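Local coordinates for dihydrodipicolinate synthase (Bacillus clausii KSM-K16, PDB 3E96), which belongs to the DapA family of Schiff-base-forming lyases and probably condenses pyruvate with aspartate semialdehyde, an early step on the lysine pathway, at the interface of chains A and B. Residues are numbered along the deposited sequence; one frame, centred on the assembly and turned at random. Chains: chain A/B, Dihydrodipicolinate synthase.

The interface of chains A and B. Residues chain A 255-258, 260-261, 282; chain B 118-121.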
loop_
_atom_site.group_PDB
_atom_site.type_symbol
_atom_site.label_atom_id
_atom_site.label_comp_id
_atom_site.label_asym_id
_atom_site.label_seq_id
_atom_site.Cartn_x
_atom_site.Cartn_y
_atom_site.Cartn_z
ATOM N N TYR A 255 -16.379 4.471 6.168
ATOM C CA TYR A 255 -15.865 3.266 5.518
ATOM C C TYR A 255 -14.345 3.188 5.612
ATOM O O TYR A 255 -13.663 2.899 4.628
ATOM C CB TYR A 255 -16.298 3.233 4.048
ATOM C CG TYR A 255 -17.739 3.649 3.842
ATOM C CD1 TYR A 255 -18.775 3.016 4.531
ATOM C CD2 TYR A 255 -18.063 4.707 2.993
ATOM C CE1 TYR A 255 -20.098 3.432 4.385
ATOM C CE2 TYR A 255 -19.383 5.130 2.838
ATOM C CZ TYR A 255 -20.393 4.491 3.538
ATOM O OH TYR A 255 -21.695 4.917 3.404
ATOM N N ASN A 256 -13.815 3.448 6.803
ATOM C CA ASN A 256 -12.370 3.399 7.013
ATOM C C ASN A 256 -11.653 4.323 6.021
ATOM O O ASN A 256 -10.655 3.941 5.403
ATOM C CB ASN A 256 -11.871 1.953 6.861
ATOM C CG ASN A 256 -10.428 1.778 7.311
ATOM O OD1 ASN A 256 -10.009 2.345 8.317
ATOM N ND2 ASN A 256 -9.667 0.975 6.573
ATOM N N GLN A 257 -12.181 5.540 5.887
ATOM C CA GLN A 257 -11.640 6.578 5.002
ATOM C C GLN A 257 -11.918 6.374 3.513
ATOM O O GLN A 257 -11.404 7.120 2.680
ATOM C CB GLN A 257 -10.125 6.743 5.204
ATOM C CG GLN A 257 -9.704 7.334 6.547
ATOM C CD GLN A 257 -10.324 8.698 6.828
ATOM O OE1 GLN A 257 -10.377 9.571 5.953
ATOM N NE2 GLN A 257 -10.787 8.890 8.058
ATOM N N GLY A 258 -12.728 5.379 3.174
ATOM C CA GLY A 258 -13.031 5.149 1.772
ATOM C C GLY A 258 -13.706 6.352 1.126
ATOM O O GLY A 258 -13.562 6.578 -0.076
ATOM N N ASN A 260 -13.035 9.461 1.805
ATOM C CA ASN A 260 -12.149 10.614 1.890
ATOM C C ASN A 260 -12.119 11.588 0.719
ATOM O O ASN A 260 -12.234 12.796 0.920
ATOM C CB ASN A 260 -10.725 10.156 2.210
ATOM C CG ASN A 260 -9.816 11.311 2.562
ATOM O OD1 ASN A 260 -9.432 12.097 1.701
ATOM N ND2 ASN A 260 -9.477 11.427 3.842
ATOM N N VAL A 261 -11.960 11.081 -0.498
ATOM C CA VAL A 261 -11.909 11.969 -1.653
ATOM C C VAL A 261 -13.254 12.107 -2.367
ATOM O O VAL A 261 -13.622 13.204 -2.794
ATOM C CB VAL A 261 -10.825 11.504 -2.665
ATOM C CG1 VAL A 261 -10.796 12.437 -3.871
ATOM C CG2 VAL A 261 -9.453 11.493 -1.989
ATOM N N VAL A 282 -12.425 3.506 -5.882
ATOM C CA VAL A 282 -13.478 4.237 -5.176
ATOM C C VAL A 282 -14.500 4.726 -6.196
ATOM O O VAL A 282 -14.143 5.415 -7.150
ATOM C CB VAL A 282 -12.936 5.453 -4.384
ATOM C CG1 VAL A 282 -14.105 6.256 -3.804
ATOM C CG2 VAL A 282 -12.032 4.979 -3.246
ATOM N N PRO B 118 -5.009 4.098 -0.007
ATOM C CA PRO B 118 -5.506 4.234 1.366
ATOM C C PRO B 118 -7.027 4.355 1.430
ATOM O O PRO B 118 -7.640 4.085 2.465
ATOM C CB PRO B 118 -4.809 5.497 1.866
ATOM C CG PRO B 118 -4.606 6.293 0.617
ATOM C CD PRO B 118 -4.152 5.242 -0.365
ATOM N N TYR B 119 -7.634 4.774 0.324
ATOM C CA TYR B 119 -9.081 4.918 0.280
ATOM C C TYR B 119 -9.676 3.938 -0.717
ATOM O O TYR B 119 -9.377 3.996 -1.915
ATOM C CB TYR B 119 -9.477 6.348 -0.108
ATOM C CG TYR B 119 -8.629 7.430 0.530
ATOM C CD1 TYR B 119 -8.327 7.401 1.892
ATOM C CD2 TYR B 119 -8.115 8.475 -0.234
ATOM C CE1 TYR B 119 -7.527 8.386 2.472
ATOM C CE2 TYR B 119 -7.322 9.462 0.330
ATOM C CZ TYR B 119 -7.028 9.414 1.679
ATOM O OH TYR B 119 -6.229 10.388 2.228
ATOM N N VAL B 120 -10.511 3.032 -0.215
ATOM C CA VAL B 120 -11.169 2.042 -1.058
ATOM C C VAL B 120 -12.600 1.823 -0.586
ATOM O O VAL B 120 -12.894 1.959 0.603
ATOM C CB VAL B 120 -10.441 0.676 -1.015
ATOM C CG1 VAL B 120 -9.043 0.807 -1.607
ATOM C CG2 VAL B 120 -10.371 0.163 0.427
ATOM N N THR B 121 -13.494 1.516 -1.524
ATOM C CA THR B 121 -14.890 1.224 -1.196
ATOM C C THR B 121 -15.270 -0.016 -1.996
ATOM O O THR B 121 -14.683 -0.281 -3.044
ATOM C CB THR B 121 -15.856 2.373 -1.576
ATOM O OG1 THR B 121 -15.782 2.620 -2.986
ATOM C CG2 THR B 121 -15.508 3.642 -0.809
HETATM O O HOH W 1 -10.276 2.827 2.712
HETATM O O HOH W 2 -13.031 0.717 3.010
HETATM O O HOH W 3 -7.036 12.748 1.787
#
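B:Tyr119 stacks one face of its ring on A:Asn260 at a loop-to-loop patch of the two-fold interface between identical subunits, a patch that recurs with the chains exchanged and is likely to help hold the dimer together. Chain B offers the loop ahead of helix 122-136; chain A receives it on the turn between helices 235-252 and 262-270, with A:Val282 alongside. The tyrosine ring is sandwiched. A:Asn260 CB sits over one face, 3.6 Å from the ring centroid, while B:Pro118 CG of its own chain packs on the other, 3.9 Å above the ring plane. With CG anti to the backbone N (chi1 -169°), the A:Asn260 carboxamide lies flat over the phenol end of the ring, the two planes only 3° apart. The amide is held in its own plane: A:Asn260 ND2 gives a nearly straight hydrogen bond (174° at H) to A:Gln257 OE1, 3.0 Å away. That leaves A:Asn260 OD1 facing water 3, at a short 2.5 Å, and the same water meets the B:Tyr119 hydroxyl. On the asparagine's side of the ring plane, out past CD2 and CE2, A:Val261 CG2 comes within 3.7 Å of B:Tyr119 CD2, while the A:Gln257 carbonyl faces the CB and CD1 side. An alanine in place of B:Tyr119 would probably open a gap beneath A:Asn260 and A:Val261, leave the amide without its stacking partner and cost water 3 its phenol contact.

Polar groups of the two backbones are joined through water here, with no direct N or O pair in bonding reach. Water 2 links the carbonyls of A:Tyr255 and B:Val120. Beside it, water 1 accepts the B:Val120 N-H, contacts B:Pro118 O and lies 2.9 Å from A:Asn256 O.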